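Local coordinates for protein phosphoglycerate oxidoreductase (Rhizobium etli, PDB 4HY3) that probably reduces hydroxypyruvate or glyoxylate with NAD(P)H, as a D-2-hydroxyacid dehydrogenase built around a Rossmann-fold dinucleotide-binding domain, at residues Leu139-Ala144 against Ile310-Arg315; Ala77-Gly82 against Glu332-Met337; Asp226-Ser231 against Ala250-Ser255. All coordinates share one frame; numbering follows the deposited sequence.

Contact 1. Residues Leu139-Ala144 against Ile310-Arg315; sequences LGFALA and IRSAHR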
loop_
_atom_site.group_PDB
_atom_site.type_symbol
_atom_site.label_atom_id
_atom_site.label_comp_id
_atom_site.label_asym_id
_atom_site.label_seq_id
_atom_site.Cartn_x
_atom_site.Cartn_y
_atom_site.Cartn_z
ATOM N N LEU A 139 -11.538 -7.730 -13.017
ATOM C CA LEU A 139 -10.277 -8.392 -12.788
ATOM C C LEU A 139 -10.535 -9.885 -13.022
ATOM O O LEU A 139 -9.675 -10.621 -13.515
ATOM C CB LEU A 139 -9.795 -8.116 -11.382
ATOM C CG LEU A 139 -8.500 -8.769 -10.941
ATOM C CD1 LEU A 139 -7.530 -8.882 -12.106
ATOM C CD2 LEU A 139 -7.807 -8.000 -9.818
ATOM N N GLY A 140 -11.755 -10.318 -12.703
ATOM C CA GLY A 140 -12.115 -11.709 -12.849
ATOM C C GLY A 140 -11.857 -12.168 -14.267
ATOM O O GLY A 140 -11.095 -13.099 -14.472
ATOM N N PHE A 141 -12.482 -11.513 -15.244
ATOM C CA PHE A 141 -12.272 -11.869 -16.653
ATOM C C PHE A 141 -10.821 -11.744 -17.079
ATOM O O PHE A 141 -10.344 -12.608 -17.831
ATOM C CB PHE A 141 -13.100 -11.034 -17.609
ATOM C CG PHE A 141 -14.534 -10.984 -17.278
ATOM C CD1 PHE A 141 -15.222 -12.138 -16.947
ATOM C CD2 PHE A 141 -15.209 -9.778 -17.312
ATOM C CE1 PHE A 141 -16.570 -12.088 -16.646
ATOM C CE2 PHE A 141 -16.558 -9.720 -17.003
ATOM C CZ PHE A 141 -17.239 -10.881 -16.677
ATOM N N ALA A 142 -10.125 -10.702 -16.612
ATOM C CA ALA A 142 -8.690 -10.576 -16.916
ATOM C C ALA A 142 -7.958 -11.901 -16.652
ATOM O O ALA A 142 -7.319 -12.456 -17.557
ATOM C CB ALA A 142 -8.055 -9.441 -16.147
ATOM N N LEU A 143 -8.142 -12.430 -15.442
ATOM C CA LEU A 143 -7.532 -13.687 -15.028
ATOM C C LEU A 143 -8.111 -14.876 -15.756
ATOM O O LEU A 143 -7.424 -15.871 -15.985
ATOM C CB LEU A 143 -7.634 -13.891 -13.524
ATOM C CG LEU A 143 -6.963 -12.758 -12.763
ATOM C CD1 LEU A 143 -7.429 -12.771 -11.309
ATOM C CD2 LEU A 143 -5.450 -12.844 -12.867
ATOM N N ALA A 144 -9.373 -14.789 -16.128
ATOM C CA ALA A 144 -9.937 -15.893 -16.859
ATOM C C ALA A 144 -9.241 -15.933 -18.220
ATOM O O ALA A 144 -8.644 -16.962 -18.566
ATOM C CB ALA A 144 -11.449 -15.778 -16.981
ATOM N N ILE A 310 -15.057 -14.464 -23.621
ATOM C CA ILE A 310 -15.820 -14.700 -22.370
ATOM C C ILE A 310 -17.079 -13.839 -22.237
ATOM O O ILE A 310 -16.986 -12.610 -22.260
ATOM C CB ILE A 310 -14.957 -14.495 -21.110
ATOM C CG1 ILE A 310 -13.957 -15.633 -20.958
ATOM C CG2 ILE A 310 -15.824 -14.447 -19.860
ATOM C CD1 ILE A 310 -12.820 -15.311 -20.011
ATOM N N ARG A 311 -18.232 -14.499 -22.048
ATOM C CA ARG A 311 -19.567 -13.854 -22.015
ATOM C C ARG A 311 -20.175 -13.677 -20.605
ATOM O O ARG A 311 -19.990 -14.535 -19.718
ATOM C CB ARG A 311 -20.562 -14.624 -22.897
ATOM C CG ARG A 311 -20.419 -14.393 -24.395
ATOM C CD ARG A 311 -20.703 -15.669 -25.193
ATOM N NE ARG A 311 -19.838 -16.775 -24.773
ATOM C CZ ARG A 311 -18.836 -17.279 -25.486
ATOM N NH1 ARG A 311 -18.549 -16.807 -26.698
ATOM N NH2 ARG A 311 -18.119 -18.271 -24.973
ATOM N N SER A 312 -20.926 -12.581 -20.435
ATOM C CA SER A 312 -21.495 -12.174 -19.153
ATOM C C SER A 312 -22.749 -11.308 -19.391
ATOM O O SER A 312 -22.648 -10.196 -19.923
ATOM C CB SER A 312 -20.439 -11.391 -18.358
ATOM O OG SER A 312 -20.580 -11.585 -16.967
ATOM N N ALA A 313 -23.919 -11.810 -18.983
ATOM C CA ALA A 313 -25.208 -11.189 -19.284
ATOM C C ALA A 313 -25.570 -9.890 -18.521
ATOM O O ALA A 313 -26.540 -9.861 -17.745
ATOM C CB ALA A 313 -26.307 -12.219 -19.131
ATOM N N HIS A 314 -24.805 -8.819 -18.772
ATOM C CA HIS A 314 -24.988 -7.490 -18.147
ATOM C C HIS A 314 -25.246 -7.568 -16.656
ATOM O O HIS A 314 -26.201 -6.999 -16.121
ATOM C CB HIS A 314 -26.060 -6.690 -18.891
ATOM C CG HIS A 314 -25.888 -5.191 -18.814
ATOM N ND1 HIS A 314 -25.252 -4.576 -17.788
ATOM C CD2 HIS A 314 -26.335 -4.183 -19.657
ATOM C CE1 HIS A 314 -25.269 -3.239 -17.984
ATOM N NE2 HIS A 314 -25.924 -3.000 -19.137
ATOM N N ARG A 315 -24.361 -8.261 -15.963
ATOM C CA ARG A 315 -24.546 -8.523 -14.544
ATOM C C ARG A 315 -23.319 -8.159 -13.731
ATOM O O ARG A 315 -23.088 -8.729 -12.667
ATOM C CB ARG A 315 -24.817 -10.000 -14.358
ATOM C CG ARG A 315 -23.646 -10.851 -14.810
ATOM C CD ARG A 315 -24.032 -12.268 -15.158
ATOM N NE ARG A 315 -22.983 -13.111 -14.627
ATOM C CZ ARG A 315 -23.138 -13.893 -13.574
ATOM N NH1 ARG A 315 -24.330 -13.973 -12.990
ATOM N NH2 ARG A 315 -22.105 -14.606 -13.129
#
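F141 brings the far end of its ring to S312: CZ lies 3.4 Å from S312 OG, which sits at the ring edge close to its plane, and 3.7 Å from S312 CB. I310 CG2 approaches the same ring obliquely, 3.8 Å from F141 CD1. A turn further along the helix, A144 CB packs against I310 CD1. I310 serves both helix residues because its two arms part at CB: CG2, anti to the backbone N, goes to the ring, while CG1 (chi1 -72°) carries CD1 to the alanine. No hydrogen bond crosses here; this is buried packing, mostly apolar, with the serine hydroxyl at the ring edge. Replacing F141 by an alanine would probably open a gap between helix and strand, leaving I310 CG2 and S312 without the ring that packs against them. In the second shell, S312 OG lies in plane at the edge of the R315 guanidinium and makes a weak hydrogen bond to D290. R311 points away from the helix, and its backbone N hydrogen-bonds to D153 of the second subunit. Helix 131-147 thus packs beside strand 309-311, the outermost strand, within this chain, of the parallel Rossmann-type sheet, with F141 and I310 both touching A288 on adjacent strand 286-289.

Contact 2. Residues Ala77-Gly82 against Glu332-Met337; sequences ARYIIG and EDMDLM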
loop_
_atom_site.group_PDB
_atom_site.type_symbol
_atom_site.label_atom_id
_atom_site.label_comp_id
_atom_site.label_asym_id
_atom_site.label_seq_id
_atom_site.Cartn_x
_atom_site.Cartn_y
_atom_site.Cartn_z
ATOM N N ALA A 77 -40.600 18.929 4.599
ATOM C CA ALA A 77 -39.668 17.984 3.987
ATOM C C ALA A 77 -38.218 18.547 3.844
ATOM O O ALA A 77 -37.962 19.497 3.089
ATOM C CB ALA A 77 -40.199 17.498 2.640
ATOM N N ARG A 78 -37.284 17.952 4.567
ATOM C CA ARG A 78 -35.903 18.330 4.464
ATOM C C ARG A 78 -35.141 17.555 3.364
ATOM O O ARG A 78 -34.074 17.975 2.961
ATOM C CB ARG A 78 -35.225 18.119 5.821
ATOM C CG ARG A 78 -33.710 18.217 5.765
ATOM C CD ARG A 78 -33.107 18.157 7.141
ATOM N NE ARG A 78 -33.764 19.098 8.033
ATOM C CZ ARG A 78 -33.578 19.118 9.347
ATOM N NH1 ARG A 78 -32.742 18.275 9.918
ATOM N NH2 ARG A 78 -34.226 19.999 10.093
ATOM N N TYR A 79 -35.667 16.415 2.918
ATOM C CA TYR A 79 -34.987 15.567 1.942
ATOM C C TYR A 79 -35.971 14.794 1.079
ATOM O O TYR A 79 -37.088 14.500 1.514
ATOM C CB TYR A 79 -34.096 14.520 2.618
ATOM C CG TYR A 79 -33.106 15.021 3.656
ATOM C CD1 TYR A 79 -31.993 15.786 3.294
ATOM C CD2 TYR A 79 -33.274 14.705 5.006
ATOM C CE1 TYR A 79 -31.089 16.230 4.246
ATOM C CE2 TYR A 79 -32.366 15.131 5.960
ATOM C CZ TYR A 79 -31.280 15.890 5.575
ATOM O OH TYR A 79 -30.407 16.317 6.525
ATOM N N ILE A 80 -35.551 14.445 -0.141
ATOM C CA ILE A 80 -36.292 13.514 -0.986
ATOM C C ILE A 80 -35.389 12.336 -1.280
ATOM O O ILE A 80 -34.390 12.484 -1.982
ATOM C CB ILE A 80 -36.693 14.147 -2.338
ATOM C CG1 ILE A 80 -37.281 15.543 -2.123
ATOM C CG2 ILE A 80 -37.650 13.242 -3.097
ATOM C CD1 ILE A 80 -38.733 15.682 -2.498
ATOM N N ILE A 81 -35.699 11.163 -0.738
ATOM C CA ILE A 81 -34.982 9.975 -1.189
ATOM C C ILE A 81 -35.643 9.526 -2.498
ATOM O O ILE A 81 -36.813 9.140 -2.494
ATOM C CB ILE A 81 -34.980 8.860 -0.124
ATOM C CG1 ILE A 81 -34.677 9.452 1.262
ATOM C CG2 ILE A 81 -33.987 7.763 -0.497
ATOM C CD1 ILE A 81 -34.799 8.480 2.427
ATOM N N GLY A 82 -34.911 9.627 -3.609
ATOM C CA GLY A 82 -35.391 9.237 -4.960
ATOM C C GLY A 82 -35.270 10.289 -6.067
ATOM O O GLY A 82 -34.428 11.189 -5.986
ATOM N N GLU A 332 -25.409 8.475 5.545
ATOM C CA GLU A 332 -24.310 9.342 5.804
ATOM C C GLU A 332 -24.592 10.750 5.297
ATOM O O GLU A 332 -24.472 11.730 6.039
ATOM C CB GLU A 332 -23.066 8.744 5.207
ATOM C CG GLU A 332 -22.493 7.647 6.084
ATOM C CD GLU A 332 -21.492 6.803 5.328
ATOM O OE1 GLU A 332 -21.729 6.626 4.103
ATOM O OE2 GLU A 332 -20.496 6.322 5.943
ATOM N N ASP A 333 -25.015 10.879 4.050
ATOM C CA ASP A 333 -25.289 12.216 3.552
ATOM C C ASP A 333 -26.397 12.958 4.285
ATOM O O ASP A 333 -26.298 14.150 4.484
ATOM C CB ASP A 333 -25.419 12.249 2.032
ATOM C CG ASP A 333 -24.052 12.350 1.359
ATOM O OD1 ASP A 333 -23.080 12.632 2.120
ATOM O OD2 ASP A 333 -23.929 12.144 0.115
HETATM N N MSE A 334 -27.420 12.256 4.750
HETATM C CA MSE A 334 -28.474 12.931 5.503
HETATM C C MSE A 334 -27.928 13.502 6.805
HETATM O O MSE A 334 -28.220 14.642 7.197
HETATM C CB MSE A 334 -29.596 11.922 5.631
HETATM C CG MSE A 334 -30.477 11.959 4.382
HETATM SE SE MSE A 334 -31.804 10.508 4.517
HETATM C CE MSE A 334 -33.451 11.461 4.968
ATOM N N ASP A 335 -27.084 12.720 7.452
ATOM C CA ASP A 335 -26.565 13.063 8.734
ATOM C C ASP A 335 -25.677 14.300 8.679
ATOM O O ASP A 335 -25.736 15.149 9.608
ATOM C CB ASP A 335 -25.780 11.895 9.258
ATOM C CG ASP A 335 -25.113 12.198 10.548
ATOM O OD1 ASP A 335 -25.794 12.668 11.488
ATOM O OD2 ASP A 335 -23.895 11.962 10.623
ATOM N N LEU A 336 -24.874 14.412 7.603
ATOM C CA LEU A 336 -24.113 15.630 7.350
ATOM C C LEU A 336 -25.006 16.849 7.138
ATOM O O LEU A 336 -24.758 17.913 7.717
ATOM C CB LEU A 336 -23.106 15.459 6.223
ATOM C CG LEU A 336 -21.913 14.532 6.555
ATOM C CD1 LEU A 336 -21.379 13.844 5.317
ATOM C CD2 LEU A 336 -20.763 15.182 7.326
HETATM N N MSE A 337 -26.063 16.718 6.356
HETATM C CA MSE A 337 -26.862 17.883 6.062
HETATM C C MSE A 337 -27.744 18.240 7.217
HETATM O O MSE A 337 -28.060 19.415 7.417
HETATM C CB MSE A 337 -27.675 17.635 4.834
HETATM C CG MSE A 337 -26.682 17.234 3.778
HETATM SE SE MSE A 337 -27.510 17.490 2.008
HETATM C CE MSE A 337 -27.888 15.560 1.806
#
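Y79 and I81 reach across from the strand to the same selenomethionine, M334, while M337 meets Y79 alone. Starting at the strand's first contributor, R78 lays CG over the centre of the Y79 ring on the face opposite M334, and its NH1 forms a salt bridge with D338 OD1. The Y79 ring is therefore sandwiched. On the helix side, M334 CG stands 3.9 Å from the ring centroid and only 8° off the normal, a CH-pi contact; SE lies obliquely at 5.0 Å from that centroid, a Met-aromatic approach. M337 CB comes in at the ring edge, in plane, 3.7 Å from Y79 CE1. The hydroxyl of Y79 hydrogen-bonds to D338 OD1, so this one carboxylate oxygen holds both the phenol and R78. At I81, CD1 packs 4.1 Å from M334 CE, a methyl that the bend at chi3 (105°) turns back toward the strand. Strand and helix segments run nearly antiparallel, at 163°, with axes 10.1 Å apart. The contact packs helix 320-338 on the mixed sheet of the domain other than the NAD-binding one: strand 77-82 runs between strands 30-34 and 99-101, where M334 also touches A31 and M337 touches S99.

Contact 3. Residues Asp226-Ser231 against Ala250-Ser255; sequences DVLTKS and AEAFSS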
loop_
_atom_site.group_PDB
_atom_site.type_symbol
_atom_site.label_atom_id
_atom_site.label_comp_id
_atom_site.label_asym_id
_atom_site.label_seq_id
_atom_site.Cartn_x
_atom_site.Cartn_y
_atom_site.Cartn_z
ATOM N N ASP A 226 -1.426 5.003 -27.210
ATOM C CA ASP A 226 -0.609 4.262 -26.219
ATOM C C ASP A 226 -1.374 3.161 -25.473
ATOM O O ASP A 226 -0.880 2.042 -25.354
ATOM C CB ASP A 226 0.002 5.198 -25.167
ATOM C CG ASP A 226 1.013 6.150 -25.752
ATOM O OD1 ASP A 226 1.176 7.264 -25.209
ATOM O OD2 ASP A 226 1.642 5.786 -26.763
ATOM N N VAL A 227 -2.560 3.500 -24.954
ATOM C CA VAL A 227 -3.374 2.601 -24.137
ATOM C C VAL A 227 -3.805 1.438 -25.009
ATOM O O VAL A 227 -3.782 0.264 -24.597
ATOM C CB VAL A 227 -4.623 3.325 -23.572
ATOM C CG1 VAL A 227 -5.667 2.351 -23.032
ATOM C CG2 VAL A 227 -4.221 4.309 -22.491
ATOM N N LEU A 228 -4.165 1.785 -26.234
ATOM C CA LEU A 228 -4.749 0.858 -27.167
ATOM C C LEU A 228 -3.667 -0.061 -27.737
ATOM O O LEU A 228 -3.955 -1.180 -28.174
ATOM C CB LEU A 228 -5.426 1.669 -28.267
ATOM C CG LEU A 228 -6.576 1.056 -29.053
ATOM C CD1 LEU A 228 -7.414 2.132 -29.738
ATOM C CD2 LEU A 228 -6.035 0.079 -30.086
ATOM N N THR A 229 -2.419 0.401 -27.679
ATOM C CA THR A 229 -1.359 -0.179 -28.487
ATOM C C THR A 229 -0.255 -0.869 -27.714
ATOM O O THR A 229 0.098 -2.008 -28.032
ATOM C CB THR A 229 -0.831 0.862 -29.512
ATOM O OG1 THR A 229 -1.409 0.571 -30.795
ATOM C CG2 THR A 229 0.713 0.901 -29.601
ATOM N N LYS A 230 0.277 -0.185 -26.707
ATOM C CA LYS A 230 1.349 -0.710 -25.857
ATOM C C LYS A 230 0.799 -1.460 -24.641
ATOM O O LYS A 230 1.349 -1.345 -23.539
ATOM C CB LYS A 230 2.213 0.451 -25.383
ATOM C CG LYS A 230 2.247 1.571 -26.406
ATOM C CD LYS A 230 3.303 2.620 -26.139
ATOM C CE LYS A 230 3.679 3.254 -27.460
ATOM N NZ LYS A 230 3.872 4.716 -27.317
ATOM N N SER A 231 -0.286 -2.220 -24.838
ATOM C CA SER A 231 -0.981 -2.827 -23.696
ATOM C C SER A 231 -1.389 -4.297 -23.873
ATOM O O SER A 231 -1.878 -4.705 -24.936
ATOM C CB SER A 231 -2.184 -1.964 -23.258
ATOM O OG SER A 231 -1.804 -0.934 -22.365
ATOM N N ALA A 250 -12.807 -1.517 -36.441
ATOM C CA ALA A 250 -11.954 -2.548 -37.033
ATOM C C ALA A 250 -10.474 -2.154 -36.956
ATOM O O ALA A 250 -9.599 -2.991 -36.687
ATOM C CB ALA A 250 -12.383 -2.838 -38.469
ATOM N N GLU A 251 -10.230 -0.858 -37.139
ATOM C CA GLU A 251 -8.900 -0.280 -37.276
ATOM C C GLU A 251 -8.239 -0.135 -35.900
ATOM O O GLU A 251 -7.046 -0.404 -35.727
ATOM C CB GLU A 251 -9.031 1.057 -38.014
ATOM C CG GLU A 251 -7.750 1.610 -38.599
ATOM C CD GLU A 251 -7.022 2.505 -37.624
ATOM O OE1 GLU A 251 -7.558 3.595 -37.312
ATOM O OE2 GLU A 251 -5.922 2.116 -37.170
ATOM N N ALA A 252 -9.029 0.274 -34.918
ATOM C CA ALA A 252 -8.573 0.292 -33.535
ATOM C C ALA A 252 -8.115 -1.091 -33.038
ATOM O O ALA A 252 -7.116 -1.197 -32.334
ATOM C CB ALA A 252 -9.668 0.836 -32.641
ATOM N N PHE A 253 -8.829 -2.146 -33.414
ATOM C CA PHE A 253 -8.495 -3.477 -32.910
ATOM C C PHE A 253 -7.168 -4.060 -33.394
ATOM O O PHE A 253 -6.349 -4.483 -32.590
ATOM C CB PHE A 253 -9.650 -4.448 -33.113
ATOM C CG PHE A 253 -10.786 -4.206 -32.167
ATOM C CD1 PHE A 253 -10.639 -4.472 -30.800
ATOM C CD2 PHE A 253 -11.992 -3.687 -32.622
ATOM C CE1 PHE A 253 -11.682 -4.237 -29.917
ATOM C CE2 PHE A 253 -13.033 -3.448 -31.741
ATOM C CZ PHE A 253 -12.877 -3.724 -30.390
ATOM N N SER A 254 -6.968 -4.078 -34.710
ATOM C CA SER A 254 -5.670 -4.402 -35.317
ATOM C C SER A 254 -4.501 -3.605 -34.701
ATOM O O SER A 254 -3.400 -4.122 -34.545
ATOM C CB SER A 254 -5.731 -4.134 -36.825
ATOM O OG SER A 254 -6.356 -2.873 -37.106
ATOM N N SER A 255 -4.746 -2.348 -34.346
ATOM C CA SER A 255 -3.724 -1.503 -33.746
ATOM C C SER A 255 -3.095 -2.089 -32.469
ATOM O O SER A 255 -2.131 -1.532 -31.936
ATOM C CB SER A 255 -4.332 -0.128 -33.457
ATOM O OG SER A 255 -3.764 0.465 -32.300
#
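L228 does the close packing here, lying against A252 of helix 250-254 and near S255 beyond it. With CG anti to the backbone N (chi1 -155°), the branched end of the leucine is carried across to the other helix, where CD1 meets A252 CB at 3.9 Å; the modelled place of CD2 is doubtful. L248 and M256 add to the apolar surroundings of this buried leucine. The neighbouring T229 belongs to the more open rim. Its OG1 donates a hydrogen bond to the backbone O of S255, modelled at 2.5 Å; so short a length is doubtful, though the pairing itself joins the last turn of helix 224-229 to S255. Farther toward solvent nothing bridges the segments. K230 turns away from the second helix and folds back on its own side, forming a salt bridge with D226, whose OD2 it meets from above the carboxylate plane, 42° out of it. D226 OD1 is taken by S223. Both helices rest on the parallel sheet of the Rossmann-type domain: V227 packs on R203 and F205 of strand 201-205, whereas F253 points away from L228 to meet F262 of strand 261-264 edge-to-face and to touch helix 273-281.

In the fold
From the N terminus, the chain first supplies five of the six strands of the mixed sheet, among them strand 77-82, which is met by helix 320-338 near the C terminus: contact 2 closes the longest loop. Within it, contact 1 joins helix 131-147 to strand 309-311, bracketing most of the NAD-binding domain. Contact 3 is the local closure, joining two helices separated by strand 233-236, and falls inside the span of contact 1. The three nest without crossing. Contacts 1 and 3 belong to the same domain, their centres 21 Å apart; contact 2 lies 36 Å from contact 1, centre to centre, in the other domain, which the chain re-enters through helix 320-338.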